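Local coordinates for triacylglycerol lipase (Yarrowia lipolytica, PDB 3O0D), which probably hydrolyses the ester bonds of triacylglycerols, as a secreted, glycosylated lipase of the alpha/beta-hydrolase fold, at residues V31-F41 with V53-D61; Y21-Y29 with I156-G164. All blocks are in the same frame, centred on the assembly; numbering follows the deposited sequence. Where two conformers were deposited one is given.

Interaction 1. Residues V31-F41 with V53-D61; sequences VGPGTKIFKPF and VELIEEFHD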
loop_
_atom_site.group_PDB
_atom_site.type_symbol
_atom_site.label_atom_id
_atom_site.label_comp_id
_atom_site.label_asym_id
_atom_site.label_seq_id
_atom_site.Cartn_x
_atom_site.Cartn_y
_atom_site.Cartn_z
ATOM N N VAL A 31 4.162 2.331 -15.821
ATOM C CA VAL A 31 5.615 2.446 -15.779
ATOM C C VAL A 31 6.139 1.069 -16.104
ATOM O O VAL A 31 5.797 0.057 -15.481
ATOM C CB VAL A 31 6.096 2.817 -14.374
ATOM C CG1 VAL A 31 7.635 3.017 -14.360
ATOM C CG2 VAL A 31 5.467 4.167 -13.998
ATOM N N GLY A 32 6.979 1.073 -17.101
ATOM C CA GLY A 32 7.646 -0.202 -17.429
ATOM C C GLY A 32 7.751 -0.375 -18.905
ATOM O O GLY A 32 7.524 0.558 -19.677
ATOM N N PRO A 33 8.106 -1.611 -19.328
ATOM C CA PRO A 33 8.507 -1.610 -20.707
ATOM C C PRO A 33 7.242 -1.801 -21.505
ATOM O O PRO A 33 6.262 -2.345 -21.015
ATOM C CB PRO A 33 9.476 -2.787 -20.783
ATOM C CG PRO A 33 9.944 -3.013 -19.318
ATOM C CD PRO A 33 8.621 -2.774 -18.586
ATOM N N GLY A 34 7.168 -1.176 -22.637
ATOM C CA GLY A 34 5.949 -1.276 -23.402
ATOM C C GLY A 34 4.884 -0.255 -23.032
ATOM O O GLY A 34 3.838 -0.129 -23.740
ATOM N N THR A 35 5.100 0.460 -21.933
ATOM C CA THR A 35 4.120 1.478 -21.531
ATOM C C THR A 35 4.833 2.810 -21.297
ATOM O O THR A 35 6.053 2.903 -21.337
ATOM C CB THR A 35 3.341 1.151 -20.207
ATOM O OG1 THR A 35 3.130 -0.255 -19.990
ATOM C CG2 THR A 35 2.039 1.875 -20.193
ATOM N N LYS A 36 4.088 3.858 -21.012
ATOM C CA LYS A 36 4.728 5.082 -20.578
ATOM C C LYS A 36 3.722 6.005 -19.896
ATOM O O LYS A 36 2.578 5.938 -20.228
ATOM C CB LYS A 36 5.163 5.824 -21.826
ATOM C CG LYS A 36 6.478 6.486 -21.598
ATOM C CD LYS A 36 7.012 7.080 -22.898
ATOM C CE LYS A 36 6.834 8.595 -22.861
ATOM N NZ LYS A 36 8.051 9.382 -23.265
ATOM N N ILE A 37 4.194 6.861 -19.004
ATOM C CA ILE A 37 3.323 7.999 -18.603
ATOM C C ILE A 37 3.942 9.206 -19.357
ATOM O O ILE A 37 5.175 9.458 -19.124
ATOM C CB ILE A 37 3.451 8.251 -17.089
ATOM C CG1 ILE A 37 2.851 7.106 -16.247
ATOM C CG2 ILE A 37 2.698 9.607 -16.748
ATOM C CD1 ILE A 37 3.228 7.120 -14.826
ATOM N N PHE A 38 3.214 9.827 -20.274
ATOM C CA PHE A 38 3.766 11.032 -20.969
ATOM C C PHE A 38 3.700 12.269 -20.017
ATOM O O PHE A 38 2.740 12.375 -19.329
ATOM C CB PHE A 38 2.938 11.252 -22.219
ATOM C CG PHE A 38 3.134 10.162 -23.238
ATOM C CD1 PHE A 38 2.398 8.988 -23.195
ATOM C CD2 PHE A 38 4.130 10.328 -24.232
ATOM C CE1 PHE A 38 2.640 7.968 -24.159
ATOM C CE2 PHE A 38 4.383 9.345 -25.168
ATOM C CZ PHE A 38 3.646 8.155 -25.137
ATOM N N LYS A 39 4.731 13.137 -19.950
ATOM C CA LYS A 39 4.647 14.455 -19.232
ATOM C C LYS A 39 3.566 15.293 -19.943
ATOM O O LYS A 39 3.405 15.243 -21.190
ATOM C CB LYS A 39 6.064 15.145 -19.144
ATOM C CG LYS A 39 7.072 14.470 -18.091
ATOM C CD LYS A 39 8.548 14.968 -18.206
ATOM C CE LYS A 39 9.407 14.700 -16.940
ATOM N NZ LYS A 39 9.725 13.245 -16.719
ATOM N N PRO A 40 2.766 16.083 -19.173
ATOM C CA PRO A 40 2.904 16.231 -17.749
ATOM C C PRO A 40 2.454 15.050 -17.034
ATOM O O PRO A 40 3.160 14.623 -16.137
ATOM C CB PRO A 40 1.971 17.441 -17.406
ATOM C CG PRO A 40 1.607 18.012 -18.632
ATOM C CD PRO A 40 1.702 16.948 -19.702
ATOM N N PHE A 41 1.289 14.512 -17.363
ATOM C CA PHE A 41 0.777 13.350 -16.652
ATOM C C PHE A 41 -0.319 12.716 -17.481
ATOM O O PHE A 41 -1.497 12.780 -17.129
ATOM C CB PHE A 41 0.236 13.754 -15.280
ATOM C CG PHE A 41 0.079 12.602 -14.328
ATOM C CD1 PHE A 41 1.174 11.842 -13.952
ATOM C CD2 PHE A 41 -1.163 12.280 -13.809
ATOM C CE1 PHE A 41 1.033 10.783 -13.077
ATOM C CE2 PHE A 41 -1.311 11.222 -12.933
ATOM C CZ PHE A 41 -0.212 10.472 -12.567
ATOM N N VAL A 53 -1.272 17.857 -12.252
ATOM C CA VAL A 53 -0.288 16.931 -11.712
ATOM C C VAL A 53 0.825 16.877 -12.734
ATOM O O VAL A 53 0.587 16.884 -13.941
ATOM C CB VAL A 53 -0.884 15.536 -11.522
ATOM C CG1 VAL A 53 0.226 14.426 -11.297
ATOM C CG2 VAL A 53 -1.869 15.517 -10.296
ATOM N N GLU A 54 2.040 16.862 -12.204
ATOM C CA GLU A 54 3.262 16.658 -13.097
ATOM C C GLU A 54 4.065 15.485 -12.619
ATOM O O GLU A 54 4.370 15.324 -11.422
ATOM C CB GLU A 54 4.072 17.931 -13.206
ATOM C CG GLU A 54 4.611 18.359 -11.943
ATOM C CD GLU A 54 5.578 19.580 -12.103
ATOM O OE1 GLU A 54 6.253 19.715 -13.142
ATOM O OE2 GLU A 54 5.647 20.409 -11.178
ATOM N N LEU A 55 4.381 14.629 -13.610
ATOM C CA LEU A 55 5.251 13.504 -13.405
ATOM C C LEU A 55 6.688 14.101 -13.152
ATOM O O LEU A 55 7.152 14.958 -13.960
ATOM C CB LEU A 55 5.217 12.629 -14.611
ATOM C CG LEU A 55 6.222 11.442 -14.529
ATOM C CD1 LEU A 55 5.838 10.376 -13.420
ATOM C CD2 LEU A 55 6.344 10.793 -15.890
ATOM N N ILE A 56 7.287 13.648 -12.066
ATOM C CA ILE A 56 8.687 14.075 -11.782
ATOM C C ILE A 56 9.639 13.030 -12.401
ATOM O O ILE A 56 10.554 13.389 -13.205
ATOM C CB ILE A 56 8.955 14.335 -10.290
ATOM C CG1 ILE A 56 8.057 15.546 -9.824
ATOM C CG2 ILE A 56 10.521 14.663 -10.105
ATOM C CD1 ILE A 56 7.907 16.708 -10.870
ATOM N N GLU A 57 9.444 11.775 -12.013
ATOM C CA GLU A 57 10.405 10.720 -12.433
ATOM C C GLU A 57 9.716 9.389 -12.345
ATOM O O GLU A 57 9.003 9.134 -11.383
ATOM C CB GLU A 57 11.607 10.697 -11.449
ATOM C CG GLU A 57 12.739 9.812 -11.949
ATOM C CD GLU A 57 14.105 10.092 -11.274
ATOM O OE1 GLU A 57 14.420 11.262 -10.912
ATOM O OE2 GLU A 57 14.879 9.113 -11.187
ATOM N N GLU A 58 10.044 8.494 -13.295
ATOM C CA GLU A 58 9.622 7.094 -13.160
ATOM C C GLU A 58 10.868 6.289 -12.684
ATOM O O GLU A 58 12.031 6.727 -12.855
ATOM C CB GLU A 58 9.260 6.545 -14.512
ATOM C CG GLU A 58 8.179 7.183 -15.282
ATOM C CD GLU A 58 7.839 6.338 -16.519
ATOM O OE1 GLU A 58 6.893 6.709 -17.234
ATOM O OE2 GLU A 58 8.541 5.309 -16.799
ATOM N N PHE A 59 10.641 5.137 -12.079
ATOM C CA PHE A 59 11.741 4.227 -11.806
ATOM C C PHE A 59 11.295 2.766 -12.145
ATOM O O PHE A 59 10.097 2.420 -12.064
ATOM C CB PHE A 59 12.193 4.368 -10.348
ATOM C CG PHE A 59 11.076 4.186 -9.298
ATOM C CD1 PHE A 59 10.847 2.966 -8.643
ATOM C CD2 PHE A 59 10.267 5.300 -8.935
ATOM C CE1 PHE A 59 9.829 2.808 -7.651
ATOM C CE2 PHE A 59 9.208 5.121 -7.983
ATOM C CZ PHE A 59 9.026 3.924 -7.335
ATOM N N HIS A 60 12.250 1.885 -12.511
ATOM C CA HIS A 60 11.849 0.531 -12.882
ATOM C C HIS A 60 13.124 -0.309 -12.649
ATOM O O HIS A 60 14.182 0.085 -13.173
ATOM C CB HIS A 60 11.382 0.540 -14.340
ATOM C CG HIS A 60 11.493 -0.792 -15.022
ATOM N ND1 HIS A 60 10.461 -1.714 -15.070
ATOM C CD2 HIS A 60 12.529 -1.350 -15.709
ATOM C CE1 HIS A 60 10.882 -2.808 -15.704
ATOM N NE2 HIS A 60 12.125 -2.602 -16.111
ATOM N N ASP A 61 13.029 -1.355 -11.839
ATOM C CA ASP A 61 14.162 -2.314 -11.706
ATOM C C ASP A 61 13.578 -3.733 -11.826
ATOM O O ASP A 61 12.746 -4.147 -11.060
ATOM C CB ASP A 61 14.903 -2.059 -10.392
ATOM C CG ASP A 61 16.242 -2.798 -10.305
ATOM O OD1 ASP A 61 16.435 -3.726 -11.119
ATOM O OD2 ASP A 61 17.007 -2.478 -9.403
HETATM O O HOH W 1 7.646 3.444 -18.490
#
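Val53 lays its CG1 methyl over one face of the Phe41 ring, 3.6 Å from the centroid and 15° off the ring normal, a CH-pi contact. CG1 stands anti to the backbone N (chi1 165°), which turns this branch onto the ring. Glu54 points away from the loop, and its OE2 bonds to His76. The amide of Leu55 donates to Pro40 O (2.8 Å), nearly straight and tilted 22° from the carbonyl plane; the cis peptide before Pro40 belongs to the bend that presents this oxygen. Leu55 CB lies at the edge of the Phe41 ring, while its CD2 methyl meets Ile37 CG2 at 3.9 Å. Lys39 passes CE within 3.7 Å of Leu55 O, and the bend at its last torsion turns NZ toward Ile56 O, a loose 3.6 Å. Glu58, extended beyond CG, reaches across to the loop between Val31 and Ile37: OE1 takes the Ile37 N-H nearly head-on at 3.2 Å, and OE2 accepts from a water (2.7 Å) that accepts from Gly32 N. Both carboxylate oxygens hold loop amides, one directly and one through water, with Val31 CG1 alongside. The His60 ring meets Pro33, CE1 to CD 3.7 Å, beside the type II turn Gly32-Thr35. The arrangement is a loop strapped over strand 53-60, an edge strand of the alpha/beta-hydrolase sheet; the strand carries a classic bulge, Ile56 and Glu57 both facing Leu72.

Interaction 2. Residues Y21-Y29 with I156-G164; sequences YARLANIGY and IAVTGHSLG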
loop_
_atom_site.group_PDB
_atom_site.type_symbol
_atom_site.label_atom_id
_atom_site.label_comp_id
_atom_site.label_asym_id
_atom_site.label_seq_id
_atom_site.Cartn_x
_atom_site.Cartn_y
_atom_site.Cartn_z
ATOM N N TYR A 21 -6.841 7.025 -4.516
ATOM C CA TYR A 21 -5.527 6.320 -4.300
ATOM C C TYR A 21 -5.587 5.022 -5.145
ATOM O O TYR A 21 -4.554 4.598 -5.781
ATOM C CB TYR A 21 -5.113 6.136 -2.813
ATOM C CG TYR A 21 -4.797 7.520 -2.306
ATOM C CD1 TYR A 21 -3.562 8.124 -2.612
ATOM C CD2 TYR A 21 -5.770 8.255 -1.658
ATOM C CE1 TYR A 21 -3.298 9.392 -2.277
ATOM C CE2 TYR A 21 -5.482 9.586 -1.312
ATOM C CZ TYR A 21 -4.260 10.118 -1.645
ATOM O OH TYR A 21 -3.980 11.416 -1.311
ATOM N N ALA A 22 -6.752 4.427 -5.290
ATOM C CA ALA A 22 -6.752 3.292 -6.186
ATOM C C ALA A 22 -6.346 3.658 -7.599
ATOM O O ALA A 22 -5.680 2.891 -8.295
ATOM C CB ALA A 22 -8.193 2.583 -6.205
ATOM N N ARG A 23 -6.807 4.802 -8.078
ATOM C CA ARG A 23 -6.422 5.232 -9.381
ATOM C C ARG A 23 -4.912 5.543 -9.485
ATOM O O ARG A 23 -4.316 5.189 -10.412
ATOM C CB ARG A 23 -7.171 6.472 -9.856
ATOM C CG ARG A 23 -8.676 6.379 -9.939
ATOM C CD ARG A 23 -9.193 7.599 -10.683
ATOM N NE ARG A 23 -10.612 7.799 -10.580
ATOM C CZ ARG A 23 -11.515 7.170 -11.291
ATOM N NH1 ARG A 23 -11.188 6.289 -12.195
ATOM N NH2 ARG A 23 -12.766 7.465 -11.095
ATOM N N LEU A 24 -4.361 6.232 -8.517
ATOM C CA LEU A 24 -2.944 6.565 -8.555
ATOM C C LEU A 24 -2.127 5.248 -8.577
ATOM O O LEU A 24 -1.082 5.189 -9.286
ATOM C CB LEU A 24 -2.513 7.396 -7.350
ATOM C CG LEU A 24 -3.039 8.831 -7.576
ATOM C CD1 LEU A 24 -2.944 9.562 -6.165
ATOM C CD2 LEU A 24 -2.361 9.729 -8.704
ATOM N N ALA A 25 -2.530 4.315 -7.733
ATOM C CA ALA A 25 -1.821 2.964 -7.754
ATOM C C ALA A 25 -1.905 2.318 -9.076
ATOM O O ALA A 25 -0.895 1.701 -9.538
ATOM C CB ALA A 25 -2.446 2.071 -6.724
ATOM N N ASN A 26 -3.056 2.373 -9.739
ATOM C CA ASN A 26 -3.238 1.792 -11.118
ATOM C C ASN A 26 -2.309 2.378 -12.093
ATOM O O ASN A 26 -1.696 1.651 -12.888
ATOM C CB ASN A 26 -4.755 1.926 -11.474
ATOM C CG ASN A 26 -5.047 1.861 -12.937
ATOM O OD1 ASN A 26 -4.378 2.468 -13.760
ATOM N ND2 ASN A 26 -6.165 1.193 -13.268
ATOM N N ILE A 27 -2.055 3.709 -11.980
ATOM C CA ILE A 27 -1.142 4.376 -12.887
ATOM C C ILE A 27 0.332 3.825 -12.748
ATOM O O ILE A 27 1.142 3.961 -13.704
ATOM C CB ILE A 27 -1.291 5.939 -12.694
ATOM C CG1 ILE A 27 -2.690 6.278 -13.221
ATOM C CG2 ILE A 27 -0.210 6.744 -13.564
ATOM C CD1 ILE A 27 -3.120 7.706 -12.648
ATOM N N GLY A 28 0.625 3.194 -11.660
ATOM C CA GLY A 28 1.970 2.628 -11.416
ATOM C C GLY A 28 2.192 1.529 -12.446
ATOM O O GLY A 28 3.364 1.284 -12.807
ATOM N N TYR A 29 1.132 0.933 -12.983
ATOM C CA TYR A 29 1.284 -0.090 -14.008
ATOM C C TYR A 29 1.514 0.482 -15.414
ATOM O O TYR A 29 1.741 -0.239 -16.318
ATOM C CB TYR A 29 0.123 -1.104 -13.950
ATOM C CG TYR A 29 0.092 -1.885 -12.662
ATOM C CD1 TYR A 29 0.795 -3.034 -12.546
ATOM C CD2 TYR A 29 -0.637 -1.493 -11.581
ATOM C CE1 TYR A 29 0.802 -3.750 -11.421
ATOM C CE2 TYR A 29 -0.650 -2.206 -10.455
ATOM C CZ TYR A 29 0.111 -3.372 -10.353
ATOM O OH TYR A 29 0.147 -4.151 -9.232
ATOM N N ILE A 156 2.921 14.580 1.772
ATOM C CA ILE A 156 3.490 13.406 1.082
ATOM C C ILE A 156 2.494 12.273 1.214
ATOM O O ILE A 156 2.030 11.988 2.316
ATOM C CB ILE A 156 4.785 13.009 1.810
ATOM C CG1 ILE A 156 5.811 14.142 1.720
ATOM C CG2 ILE A 156 5.363 11.660 1.270
ATOM C CD1 ILE A 156 6.873 14.094 2.852
ATOM N N ALA A 157 2.177 11.617 0.088
ATOM C CA ALA A 157 1.265 10.465 0.098
ATOM C C ALA A 157 1.943 9.294 -0.633
ATOM O O ALA A 157 2.427 9.512 -1.775
ATOM C CB ALA A 157 -0.057 10.798 -0.671
ATOM N N VAL A 158 1.970 8.137 0.045
ATOM C CA VAL A 158 2.637 6.941 -0.538
ATOM C C VAL A 158 1.536 5.923 -0.767
ATOM O O VAL A 158 0.779 5.651 0.159
ATOM C CB VAL A 158 3.673 6.375 0.376
ATOM C CG1 VAL A 158 4.555 5.376 -0.436
ATOM C CG2 VAL A 158 4.550 7.564 0.822
ATOM N N THR A 159 1.481 5.395 -1.981
ATOM C CA THR A 159 0.441 4.364 -2.272
ATOM C C THR A 159 0.992 3.267 -3.170
ATOM O O THR A 159 1.957 3.433 -3.859
ATOM C CB THR A 159 -0.882 5.021 -2.819
ATOM O OG1 THR A 159 -1.936 4.020 -2.869
ATOM C CG2 THR A 159 -0.677 5.543 -4.160
ATOM N N GLY A 160 0.357 2.119 -3.090
ATOM C CA GLY A 160 0.771 1.047 -4.057
ATOM C C GLY A 160 -0.191 -0.106 -3.877
ATOM O O GLY A 160 -0.780 -0.330 -2.811
ATOM N N HIS A 161 -0.194 -0.928 -4.959
ATOM C CA HIS A 161 -1.032 -2.160 -4.986
ATOM C C HIS A 161 -0.124 -3.388 -4.975
ATOM O O HIS A 161 0.982 -3.295 -5.447
ATOM C CB HIS A 161 -1.832 -2.083 -6.259
ATOM C CG HIS A 161 -2.487 -3.399 -6.667
ATOM N ND1 HIS A 161 -3.608 -3.954 -6.057
ATOM C CD2 HIS A 161 -2.070 -4.276 -7.626
ATOM C CE1 HIS A 161 -3.891 -5.110 -6.664
ATOM N NE2 HIS A 161 -2.978 -5.304 -7.617
ATOM N N SER A 162 -0.566 -4.399 -4.234
ATOM C CA SER A 162 0.162 -5.727 -4.202
ATOM C C SER A 162 1.536 -5.520 -3.574
ATOM O O SER A 162 1.629 -5.027 -2.499
ATOM C CB SER A 162 0.277 -6.207 -5.653
ATOM O OG SER A 162 0.467 -7.683 -5.555
ATOM N N LEU A 163 2.624 -6.024 -4.183
ATOM C CA LEU A 163 3.937 -5.827 -3.548
ATOM C C LEU A 163 4.221 -4.290 -3.386
ATOM O O LEU A 163 4.916 -3.910 -2.427
ATOM C CB LEU A 163 4.987 -6.513 -4.440
ATOM C CG LEU A 163 6.414 -6.406 -3.873
ATOM C CD1 LEU A 163 6.502 -7.125 -2.501
ATOM C CD2 LEU A 163 7.389 -6.900 -4.964
ATOM N N GLY A 164 3.734 -3.488 -4.363
ATOM C CA GLY A 164 3.752 -1.998 -4.209
ATOM C C GLY A 164 3.155 -1.546 -2.891
ATOM O O GLY A 164 3.617 -0.563 -2.306
HETATM O O HOH W 2 0.622 0.307 -7.492
HETATM O O HOH W 3 2.540 -4.877 -7.912
#
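Tyr21 sets its ring obliquely against Ala157 and Thr159, CE1 coming to 3.9 Å from Ala157 CB and CD1 to 4.1 Å from Thr159 CB. With CG anti to its carbonyl carbon (chi1 -69°), the ring runs along the strand, and its hydroxyl continues to Gln80. A glycine here would probably open a gap beside Ala157 and Thr159 and leave Gln80 without its phenolic partner. Leu24 touches through CB, near the Thr159 CG2 methyl; the Thr159 hydroxyl bonds to Val185 O. The CA atoms come nearest at Ala25 and Gly160, 4.9 Å, the Ala25 methyl fitting against the Gly160-His161 peptide. A water bridges here, donating to Ala25 O and accepting from His161 N, both at 2.9 Å. Tyr29 meets the His161 ring rim to rim, planes at 65°, the close detail doubtful because the imidazole orientation is uncertain; Tyr29 OH lies 2.8 Å from a second water, which donates weakly to His161 O. Ser162 OG pairs with His289. The axes of 21-27 and 156-161 cross at -67°, 7.1 Å apart at closest, the helix lying on the sheet where Leu187 of strand 183-187 and Tyr82 of strand 80-87 flank the contact, while Leu163 packs on helix 127-150.

How the interactions relate
Interaction 1 is nested inside the chain loop that interaction 2 closes; their centres lie about 13 Å apart, and Ile27 joins them. Its CG2 methyl meets Ile37 CD1 at 3.7 Å and Phe41 CZ at 3.9 Å, so the helix that covers the interior strand in interaction 2 also packs against the loop of interaction 1. Both contacts reach the same mixed sheet, one at an edge strand, 53-60, the other at the interior strand 155-161. Interaction 2 holds Ser162, probably the nucleophile on a GxSxG elbow, with His289 and Asp230 completing a likely catalytic triad. The centre of interaction 1 is about 19 Å from that of the chain, against about 7 Å for interaction 2.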